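YokD protein (Bacillus subtilis, PDB 2NYG) probably transfers an acetyl group from acetyl-coenzyme A to an amino group of aminoglycoside-type antibiotics, and may thereby contribute to antibiotic resistance. Local coordinates at the coenzyme A site and the interface of chains B and A. Numbering follows the deposited sequence. Chains: chain A/B, YokD protein.

Contact 1 is the coenzyme A site of chain A, and contact 2 is a patch of the two-fold interface between chains A and B. The centres of their C-alpha atoms lie about 21 Å apart. The two draw on the same stretches of the protein, and each chain uses them in both roles. Helix 114-119 gives its first residue, A:Gln114, to the cofactor and B:Leu118 to the partner chain. The segment that starts at A:Gly48 touches the adenine there and carries B:Val50 and B:Gln54 into the interface. The protein is a homodimer, and shared elements connect each cofactor site to the interface; pairing may help to steady them.

Contact 1: the coenzyme A site. Residues chain A 36-40, 43-45, 48, 111-114, 175-177, 180. With COA (coenzyme A), chain C.
The adenine of coenzyme A has the side chain of A:Leu39 on one face. CD2 sits over the five-membered ring, 3.5 Å from C4A of coenzyme A, and CG lies over the six-membered ring. CG is anti to the backbone N (chi1 -171°), which lays the branch along the base. N1A and the amino group N6A of the base are met by the backbone of A:Val45. A:Val45 N donates to N1A at 2.7 Å, and N6A donates to A:Val45 O, in the carbonyl plane and on a lone pair. This pair suits adenine. N6A also stands above one face of the A:Trp44 indole, offset toward its rim.

The pyrophosphate is held by the loop after strand 32-37 and by the start of helix 114-119. A:Leu39 N donates to O1A of the first phosphate at 2.8 Å. A:Gln114 N donates to O2A of the same phosphate at 2.6 Å, with 128° at H. The N-terminal end of that helix may help to offset the phosphate charge. A:Ser40 OG, placed between the backbone N and the carbonyl carbon (chi1 74°), donates to O4A of the second phosphate at 2.9 Å.

The pantetheine arm runs on between A:Gly111 and A:Ala176. Beside the second phosphate, A:Ser38 turns its hydroxyl to its own chain: OG donates to A:Gly175 O at 2.6 Å, from above the carbonyl plane.

Contact 2: the interface of chains B and A. Residues chain B 50, 54, 118, 121-123; chain A 104-105, 107, 120.
This patch belongs to the two-fold homodimer interface. A loop of chain A, with A:Asn104, A:Tyr105 and A:Pro107, together with A:Arg120, packs against helices 48-60 and 114-119 of chain B and the loop B:Ser121 to B:Pro123. A:Tyr105 is the centre of the patch and buries 105 Å² of its surface. CG of A:Tyr105 sits between the backbone N and the carbonyl carbon (chi1 58°), which points the ring into chain B.

B:Tyr122 lies side by side with A:Tyr105, and the two side chains point the same way. They do not stack ring on ring. CE1 of B:Tyr122 sits over one face of the A:Tyr105 ring, offset toward the rim and 3.6 Å from CG. CG of B:Tyr122 is anti to the backbone N (chi1 -165°), which lays its ring alongside A:Tyr105. B:Pro123 crosses A:Tyr105 at about a right angle. Its CG lies at the edge of that ring, in plane, and its CD is 3.6 Å from A:Tyr105 CD2. The same CG also rests on A:Asn104 CB, at 3.9 Å.

At the phenol end, B:Gln54 crosses the A:Tyr105 ring almost at right angles, with amide and ring planes 76° apart. NE2 is 3.4 Å from A:Tyr105 OH, and no hydrogen bond joins them. The amide is fixed within its own chain instead. B:Gln54 NE2 donates to B:Tyr122 OH at 3.0 Å, nearly in the amide plane, and this ties the tyrosine to helix 48-60.

No polar bond crosses this patch, so it is held by packing. B:Val50 CG1 meets A:Pro107 CD at 3.6 Å, and the two side chains cross obliquely. Nearer the backbone of A:Tyr105, B:Leu118 crosses A:Arg120 at about a right angle. The arginine chain is extended from CG to NE, and B:Leu118 CD1 lies in plane at the edge of its guanidinium, next to NH2 and 3.4 Å from A:Tyr105 O.

Contact 1: the coenzyme A site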
ATOM      1  N   HIS A  36      14.086  -7.596   8.201  1.00 58.76           N
ATOM      2  CA  HIS A  36      13.357  -8.447   7.265  1.00 61.47           C
ATOM      3  C   HIS A  36      12.233  -8.941   8.151  1.00 61.51           C
ATOM      4  O   HIS A  36      12.447  -9.141   9.345  1.00 62.24           O
ATOM      5  CB  HIS A  36      14.210  -9.617   6.777  1.00 64.22           C
ATOM      6  CG  HIS A  36      15.425  -9.194   6.011  1.00 66.92           C
ATOM      7  ND1 HIS A  36      16.530  -8.631   6.615  1.00 68.35           N
ATOM      8  CD2 HIS A  36      15.699  -9.234   4.686  1.00 67.78           C
ATOM      9  CE1 HIS A  36      17.434  -8.348   5.694  1.00 69.32           C
ATOM     10  NE2 HIS A  36      16.955  -8.704   4.515  1.00 68.58           N
ATOM     11  N   SER A  37      11.038  -9.132   7.606  1.00 61.11           N
ATOM     12  CA  SER A  37       9.950  -9.549   8.473  1.00 61.01           C
ATOM     13  C   SER A  37       8.706 -10.117   7.818  1.00 61.28           C
ATOM     14  O   SER A  37       8.558 -10.110   6.600  1.00 61.67           O
ATOM     15  CB  SER A  37       9.547  -8.373   9.363  1.00 60.69           C
ATOM     16  OG  SER A  37       9.165  -7.259   8.579  1.00 59.58           O
ATOM     17  N   SER A  38       7.807 -10.609   8.660  1.00 61.44           N
ATOM     18  CA  SER A  38       6.560 -11.193   8.206  1.00 62.13           C
ATOM     19  C   SER A  38       5.507 -10.858   9.237  1.00 61.51           C
ATOM     20  O   SER A  38       5.625 -11.256  10.389  1.00 61.20           O
ATOM     21  CB  SER A  38       6.714 -12.703   8.066  1.00 62.91           C
ATOM     22  OG  SER A  38       7.278 -13.285   9.220  1.00 66.80           O
ATOM     23  N   LEU A  39       4.480 -10.126   8.828  1.00 61.58           N
ATOM     24  CA  LEU A  39       3.442  -9.726   9.766  1.00 62.30           C
ATOM     25  C   LEU A  39       2.678 -10.883  10.388  1.00 62.42           C
ATOM     26  O   LEU A  39       2.376 -10.851  11.581  1.00 61.67           O
ATOM     27  CB  LEU A  39       2.445  -8.783   9.092  1.00 63.48           C
ATOM     28  CG  LEU A  39       1.446  -8.154  10.062  1.00 61.98           C
ATOM     29  CD1 LEU A  39       2.182  -7.196  10.993  1.00 61.13           C
ATOM     30  CD2 LEU A  39       0.359  -7.436   9.289  1.00 61.59           C
ATOM     31  N   SER A  40       2.364 -11.894   9.582  1.00 62.31           N
ATOM     32  CA  SER A  40       1.614 -13.047  10.066  1.00 62.80           C
ATOM     33  C   SER A  40       2.364 -13.811  11.142  1.00 62.53           C
ATOM     34  O   SER A  40       1.809 -14.124  12.192  1.00 62.29           O
ATOM     35  CB  SER A  40       1.286 -14.002   8.915  1.00 64.07           C
ATOM     36  OG  SER A  40       2.423 -14.728   8.498  1.00 66.58           O
ATOM     37  N   GLY A  43       1.756 -13.180  14.762  1.00 64.61           N
ATOM     38  CA  GLY A  43       0.485 -13.465  15.406  1.00 64.84           C
ATOM     39  C   GLY A  43      -0.245 -12.146  15.591  1.00 64.10           C
ATOM     40  O   GLY A  43       0.396 -11.110  15.764  1.00 65.56           O
ATOM     41  N   TRP A  44      -1.575 -12.181  15.570  1.00 62.46           N
ATOM     42  CA  TRP A  44      -2.399 -10.980  15.708  1.00 59.82           C
ATOM     43  C   TRP A  44      -1.909  -9.816  16.577  1.00 59.29           C
ATOM     44  O   TRP A  44      -1.878  -9.908  17.809  1.00 59.58           O
ATOM     45  CB  TRP A  44      -3.800 -11.354  16.173  1.00 58.02           C
ATOM     46  CG  TRP A  44      -4.771 -10.255  15.884  1.00 56.39           C
ATOM     47  CD1 TRP A  44      -5.375 -10.000  14.689  1.00 55.18           C
ATOM     48  CD2 TRP A  44      -5.178  -9.206  16.768  1.00 55.50           C
ATOM     49  NE1 TRP A  44      -6.128  -8.859  14.769  1.00 54.77           N
ATOM     50  CE2 TRP A  44      -6.027  -8.348  16.034  1.00 54.88           C
ATOM     51  CE3 TRP A  44      -4.907  -8.903  18.108  1.00 55.84           C
ATOM     52  CZ2 TRP A  44      -6.610  -7.208  16.590  1.00 55.05           C
ATOM     53  CZ3 TRP A  44      -5.492  -7.760  18.664  1.00 57.02           C
ATOM     54  CH2 TRP A  44      -6.333  -6.929  17.903  1.00 56.23           C
ATOM     55  N   VAL A  45      -1.564  -8.710  15.921  1.00 56.95           N
ATOM     56  CA  VAL A  45      -1.097  -7.524  16.616  1.00 55.64           C
ATOM     57  C   VAL A  45      -2.181  -6.464  16.525  1.00 54.26           C
ATOM     58  O   VAL A  45      -2.785  -6.259  15.470  1.00 54.82           O
ATOM     59  CB  VAL A  45       0.193  -6.962  15.987  1.00 55.14           C
ATOM     60  CG1 VAL A  45       1.213  -8.047  15.849  1.00 56.72           C
ATOM     61  CG2 VAL A  45      -0.093  -6.385  14.635  1.00 57.62           C
ATOM     62  N   GLY A  48      -1.821  -3.928  13.437  1.00 45.79           N
ATOM     63  CA  GLY A  48      -1.220  -4.368  12.195  1.00 45.92           C
ATOM     64  C   GLY A  48       0.180  -3.803  12.006  1.00 46.96           C
ATOM     65  O   GLY A  48       0.820  -3.367  12.963  1.00 47.11           O
ATOM     66  N   GLY A 111       6.824 -10.689  -2.057  1.00 57.11           N
ATOM     67  CA  GLY A 111       7.609 -11.414  -1.076  1.00 56.36           C
ATOM     68  C   GLY A 111       8.232 -10.558   0.022  1.00 55.67           C
ATOM     69  O   GLY A 111       8.524 -11.067   1.098  1.00 57.14           O
ATOM     70  N   MET A 112       8.443  -9.267  -0.239  1.00 53.55           N
ATOM     71  CA  MET A 112       9.040  -8.364   0.742  1.00 51.20           C
ATOM     72  C   MET A 112       8.208  -8.251   2.004  1.00 51.28           C
ATOM     73  O   MET A 112       8.719  -7.895   3.056  1.00 51.75           O
ATOM     74  CB  MET A 112       9.213  -6.962   0.161  1.00 51.53           C
ATOM     75  CG  MET A 112      10.104  -6.874  -1.069  1.00 52.21           C
ATOM     76  SD  MET A 112      11.807  -7.321  -0.753  1.00 50.46           S
ATOM     77  CE  MET A 112      12.179  -6.193   0.485  1.00 50.34           C
ATOM     78  N   GLY A 113       6.917  -8.520   1.899  1.00 50.43           N
ATOM     79  CA  GLY A 113       6.083  -8.445   3.083  1.00 50.72           C
ATOM     80  C   GLY A 113       5.283  -7.176   3.276  1.00 50.55           C
ATOM     81  O   GLY A 113       5.564  -6.142   2.677  1.00 51.31           O
ATOM     82  N   GLN A 114       4.291  -7.267   4.155  1.00 51.63           N
ATOM     83  CA  GLN A 114       3.385  -6.174   4.463  1.00 52.85           C
ATOM     84  C   GLN A 114       3.974  -5.032   5.259  1.00 52.57           C
ATOM     85  O   GLN A 114       3.531  -3.894   5.141  1.00 54.12           O
ATOM     86  CB  GLN A 114       2.168  -6.711   5.210  1.00 54.19           C
ATOM     87  CG  GLN A 114       0.895  -6.673   4.395  1.00 59.32           C
ATOM     88  CD  GLN A 114      -0.324  -7.101   5.193  1.00 62.04           C
ATOM     89  OE1 GLN A 114      -0.572  -8.286   5.375  1.00 63.58           O
ATOM     90  NE2 GLN A 114      -1.082  -6.128   5.687  1.00 63.08           N
ATOM     91  N   GLY A 175      10.417 -13.091  12.084  1.00 65.23           N
ATOM     92  CA  GLY A 175       9.502 -14.012  11.433  1.00 65.43           C
ATOM     93  C   GLY A 175      10.008 -14.345  10.045  1.00 66.62           C
ATOM     94  O   GLY A 175       9.301 -14.936   9.223  1.00 66.43           O
ATOM     95  N   ALA A 176      11.255 -13.961   9.790  1.00 67.63           N
ATOM     96  CA  ALA A 176      11.896 -14.197   8.504  1.00 68.84           C
ATOM     97  C   ALA A 176      13.089 -15.159   8.614  1.00 70.21           C
ATOM     98  O   ALA A 176      13.860 -15.110   9.585  1.00 69.23           O
ATOM     99  CB  ALA A 176      12.353 -12.867   7.921  1.00 68.02           C
ATOM    100  N   ASP A 177      13.234 -16.031   7.616  1.00 72.28           N
ATOM    101  CA  ASP A 177      14.340 -16.989   7.579  1.00 74.68           C
ATOM    102  C   ASP A 177      15.622 -16.346   7.036  1.00 74.92           C
ATOM    103  O   ASP A 177      15.680 -15.134   6.814  1.00 75.32           O
ATOM    104  CB  ASP A 177      13.978 -18.199   6.710  1.00 75.92           C
ATOM    105  CG  ASP A 177      13.750 -19.464   7.533  1.00 78.94           C
ATOM    106  OD1 ASP A 177      14.535 -19.706   8.483  1.00 79.24           O
ATOM    107  OD2 ASP A 177      12.797 -20.222   7.230  1.00 79.03           O
ATOM    108  N   SER A 180      16.259 -14.947   3.096  1.00 71.10           N
ATOM    109  CA  SER A 180      16.029 -13.577   2.673  1.00 69.30           C
ATOM    110  C   SER A 180      16.895 -12.583   3.436  1.00 68.53           C
ATOM    111  O   SER A 180      16.461 -11.480   3.721  1.00 68.12           O
ATOM    112  CB  SER A 180      14.557 -13.208   2.831  1.00 69.14           C
ATOM    113  OG  SER A 180      14.188 -13.237   4.187  1.00 69.60           O
TER
HETATM  114  N1A COA C 302      -1.300  -9.350  13.266  1.00 63.46           N
HETATM  115  C2A COA C 302      -0.751 -10.479  12.635  1.00 63.30           C
HETATM  116  N3A COA C 302      -1.032 -10.732  11.301  1.00 65.48           N
HETATM  117  C4A COA C 302      -1.851  -9.858  10.587  1.00 66.02           C
HETATM  118  C5A COA C 302      -2.435  -8.704  11.198  1.00 64.93           C
HETATM  119  C6A COA C 302      -2.137  -8.449  12.561  1.00 64.20           C
HETATM  120  N6A COA C 302      -2.650  -7.371  13.198  1.00 63.10           N
HETATM  121  N7A COA C 302      -3.182  -8.065  10.242  1.00 65.42           N
HETATM  122  C8A COA C 302      -3.091  -8.790   9.061  1.00 66.38           C
HETATM  123  N9A COA C 302      -2.257  -9.913   9.290  1.00 66.58           N
HETATM  124  C1B COA C 302      -1.818 -11.016   8.383  1.00 67.46           C
HETATM  125  C2B COA C 302      -2.460 -11.133   6.978  1.00 68.81           C
HETATM  126  O2B COA C 302      -3.832 -11.573   6.996  1.00 68.68           O
HETATM  127  C3B COA C 302      -1.532 -12.118   6.291  1.00 68.77           C
HETATM  128  O3B COA C 302      -2.004 -13.447   6.638  1.00 71.91           O
HETATM  129  P3B COA C 302      -2.218 -14.673   5.552  1.00 74.36           P
HETATM  130  O7A COA C 302      -1.830 -14.200   4.136  1.00 73.33           O
HETATM  131  O8A COA C 302      -3.673 -15.077   5.502  1.00 73.66           O
HETATM  132  O9A COA C 302      -1.370 -15.862   5.985  1.00 74.49           O
HETATM  133  C4B COA C 302      -0.133 -11.818   6.874  1.00 68.93           C
HETATM  134  O4B COA C 302      -0.393 -11.131   8.125  1.00 68.48           O
HETATM  135  C5B COA C 302       0.721 -10.911   5.941  1.00 68.31           C
HETATM  136  O5B COA C 302       2.063 -10.646   6.503  1.00 67.22           O
HETATM  137  P1A COA C 302       3.226 -10.506   5.395  1.00 64.95           P
HETATM  138  O1A COA C 302       4.598 -10.244   5.987  1.00 64.91           O
HETATM  139  O2A COA C 302       2.785  -9.428   4.373  1.00 69.84           O
HETATM  140  O3A COA C 302       3.119 -11.872   4.717  1.00 65.39           O
HETATM  141  P2A COA C 302       3.676 -13.156   5.466  1.00 68.87           P
HETATM  142  O4A COA C 302       2.545 -14.136   5.665  1.00 67.63           O
HETATM  143  O5A COA C 302       4.318 -12.809   6.837  1.00 66.63           O
HETATM  144  O6A COA C 302       4.795 -13.613   4.358  1.00 66.23           O
HETATM  145  CBP COA C 302       7.190 -13.329   3.834  1.00 62.03           C
HETATM  146  CCP COA C 302       6.112 -13.966   4.730  1.00 63.06           C
HETATM  147  CDP COA C 302       6.820 -13.507   2.331  1.00 60.27           C
HETATM  148  CEP COA C 302       7.295 -11.820   4.192  1.00 59.28           C
HETATM  149  CAP COA C 302       8.516 -14.165   4.036  1.00 61.92           C
HETATM  150  OAP COA C 302       8.217 -15.242   4.985  1.00 60.96           O
HETATM  151  C9P COA C 302       9.723 -13.358   4.542  1.00 60.38           C
HETATM  152  O9P COA C 302      10.280 -13.742   5.742  1.00 62.43           O
HETATM  153  N8P COA C 302      10.242 -12.303   3.874  1.00 60.04           N
HETATM  154  C7P COA C 302      11.103 -11.275   4.514  1.00 60.47           C
HETATM  155  C6P COA C 302      10.638  -9.820   4.387  1.00 59.91           C

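Contact 2: the interface of chains B and A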
ATOM      1  N   VAL B  50       0.033   1.416 -10.446  1.00 28.83           N
ATOM      2  CA  VAL B  50       0.576   2.722 -10.824  1.00 27.66           C
ATOM      3  C   VAL B  50       0.168   3.070 -12.252  1.00 28.75           C
ATOM      4  O   VAL B  50      -0.085   4.224 -12.564  1.00 29.87           O
ATOM      5  CB  VAL B  50       2.147   2.818 -10.698  1.00 26.58           C
ATOM      6  CG1 VAL B  50       2.644   1.941  -9.576  1.00 26.45           C
ATOM      7  CG2 VAL B  50       2.818   2.487 -12.005  1.00 26.51           C
ATOM      8  N   GLN B  54      -1.974   6.461 -13.250  1.00 30.15           N
ATOM      9  CA  GLN B  54      -1.469   7.433 -14.197  1.00 29.68           C
ATOM     10  C   GLN B  54      -2.418   7.603 -15.368  1.00 30.20           C
ATOM     11  O   GLN B  54      -2.524   8.679 -15.946  1.00 29.78           O
ATOM     12  CB  GLN B  54      -0.093   6.993 -14.659  1.00 26.48           C
ATOM     13  CG  GLN B  54       0.798   6.728 -13.479  1.00 26.42           C
ATOM     14  CD  GLN B  54       2.191   6.323 -13.867  1.00 30.06           C
ATOM     15  OE1 GLN B  54       2.388   5.494 -14.753  1.00 30.75           O
ATOM     16  NE2 GLN B  54       3.171   6.894 -13.191  1.00 29.74           N
ATOM     17  N   LEU B 118      -2.374   2.236  -2.861  1.00 31.40           N
ATOM     18  CA  LEU B 118      -1.201   2.834  -3.455  1.00 31.16           C
ATOM     19  C   LEU B 118      -1.467   4.308  -3.760  1.00 31.59           C
ATOM     20  O   LEU B 118      -0.588   5.153  -3.615  1.00 32.61           O
ATOM     21  CB  LEU B 118      -0.844   2.117  -4.745  1.00 28.79           C
ATOM     22  CG  LEU B 118       0.381   2.753  -5.382  1.00 32.32           C
ATOM     23  CD1 LEU B 118       1.589   2.562  -4.466  1.00 28.09           C
ATOM     24  CD2 LEU B 118       0.620   2.144  -6.731  1.00 31.80           C
ATOM     25  N   SER B 121      -0.668   7.095  -1.061  1.00 34.05           N
ATOM     26  CA  SER B 121       0.667   7.589  -0.789  1.00 35.32           C
ATOM     27  C   SER B 121       1.380   7.868  -2.104  1.00 35.45           C
ATOM     28  O   SER B 121       2.585   7.649  -2.241  1.00 37.01           O
ATOM     29  CB  SER B 121       1.450   6.584   0.046  1.00 34.56           C
ATOM     30  OG  SER B 121       1.724   5.423  -0.710  1.00 40.33           O
ATOM     31  N   TYR B 122       0.604   8.346  -3.074  1.00 34.97           N
ATOM     32  CA  TYR B 122       1.116   8.696  -4.395  1.00 34.42           C
ATOM     33  C   TYR B 122       1.459  10.190  -4.349  1.00 35.43           C
ATOM     34  O   TYR B 122       0.776  10.971  -3.683  1.00 34.16           O
ATOM     35  CB  TYR B 122       0.051   8.440  -5.462  1.00 32.33           C
ATOM     36  CG  TYR B 122       0.574   8.433  -6.878  1.00 32.77           C
ATOM     37  CD1 TYR B 122       1.283   7.339  -7.373  1.00 33.00           C
ATOM     38  CD2 TYR B 122       0.333   9.506  -7.738  1.00 33.52           C
ATOM     39  CE1 TYR B 122       1.732   7.307  -8.702  1.00 33.70           C
ATOM     40  CE2 TYR B 122       0.782   9.484  -9.067  1.00 32.71           C
ATOM     41  CZ  TYR B 122       1.478   8.379  -9.540  1.00 32.13           C
ATOM     42  OH  TYR B 122       1.903   8.330 -10.844  1.00 31.71           O
ATOM     43  N   PRO B 123       2.513  10.606  -5.067  1.00 35.87           N
ATOM     44  CA  PRO B 123       2.906  12.017  -5.062  1.00 35.84           C
ATOM     45  C   PRO B 123       1.760  12.972  -5.356  1.00 36.00           C
ATOM     46  O   PRO B 123       1.111  12.886  -6.408  1.00 34.98           O
ATOM     47  CB  PRO B 123       3.989  12.080  -6.136  1.00 34.13           C
ATOM     48  CG  PRO B 123       4.537  10.690  -6.164  1.00 35.71           C
ATOM     49  CD  PRO B 123       3.302   9.852  -6.057  1.00 35.18           C
TER
ATOM     50  N   ASN A 104       9.324   7.118  -4.963  1.00 39.82           N
ATOM     51  CA  ASN A 104       8.168   7.681  -4.261  1.00 40.80           C
ATOM     52  C   ASN A 104       6.875   6.882  -4.366  1.00 39.97           C
ATOM     53  O   ASN A 104       5.986   7.055  -3.544  1.00 41.21           O
ATOM     54  CB  ASN A 104       7.855   9.100  -4.749  1.00 42.00           C
ATOM     55  CG  ASN A 104       8.927  10.097  -4.391  1.00 44.54           C
ATOM     56  OD1 ASN A 104       9.687  10.541  -5.253  1.00 45.82           O
ATOM     57  ND2 ASN A 104       8.998  10.459  -3.115  1.00 43.06           N
ATOM     58  N   TYR A 105       6.747   6.027  -5.373  1.00 38.87           N
ATOM     59  CA  TYR A 105       5.515   5.270  -5.519  1.00 37.73           C
ATOM     60  C   TYR A 105       5.591   3.831  -6.020  1.00 37.23           C
ATOM     61  O   TYR A 105       4.649   3.088  -5.849  1.00 39.43           O
ATOM     62  CB  TYR A 105       4.539   6.060  -6.398  1.00 36.18           C
ATOM     63  CG  TYR A 105       5.051   6.398  -7.791  1.00 35.59           C
ATOM     64  CD1 TYR A 105       5.200   5.404  -8.765  1.00 33.11           C
ATOM     65  CD2 TYR A 105       5.331   7.719  -8.154  1.00 32.75           C
ATOM     66  CE1 TYR A 105       5.602   5.718 -10.068  1.00 31.66           C
ATOM     67  CE2 TYR A 105       5.735   8.045  -9.454  1.00 31.70           C
ATOM     68  CZ  TYR A 105       5.865   7.041 -10.410  1.00 33.31           C
ATOM     69  OH  TYR A 105       6.225   7.356 -11.708  1.00 31.11           O
ATOM     70  N   PRO A 107       5.513   0.292  -5.959  1.00 42.44           N
ATOM     71  CA  PRO A 107       5.308  -0.680  -4.881  1.00 43.81           C
ATOM     72  C   PRO A 107       6.402  -1.749  -4.818  1.00 44.51           C
ATOM     73  O   PRO A 107       7.079  -2.016  -5.810  1.00 43.35           O
ATOM     74  CB  PRO A 107       3.940  -1.267  -5.208  1.00 43.08           C
ATOM     75  CG  PRO A 107       3.927  -1.220  -6.688  1.00 44.90           C
ATOM     76  CD  PRO A 107       4.442   0.180  -6.958  1.00 42.58           C
ATOM     77  N   ARG A 120       7.635   2.000   3.689  1.00 42.14           N
ATOM     78  CA  ARG A 120       8.208   2.812   2.619  1.00 43.25           C
ATOM     79  C   ARG A 120       7.526   4.156   2.369  1.00 44.97           C
ATOM     80  O   ARG A 120       8.075   5.013   1.675  1.00 43.96           O
ATOM     81  CB  ARG A 120       8.277   2.016   1.316  1.00 42.86           C
ATOM     82  CG  ARG A 120       6.980   1.965   0.547  1.00 43.54           C
ATOM     83  CD  ARG A 120       7.134   1.203  -0.766  1.00 44.01           C
ATOM     84  NE  ARG A 120       5.899   1.266  -1.534  1.00 47.60           N
ATOM     85  CZ  ARG A 120       5.449   2.357  -2.143  1.00 48.34           C
ATOM     86  NH1 ARG A 120       6.136   3.494  -2.095  1.00 47.79           N
ATOM     87  NH2 ARG A 120       4.290   2.316  -2.778  1.00 50.05           N
TER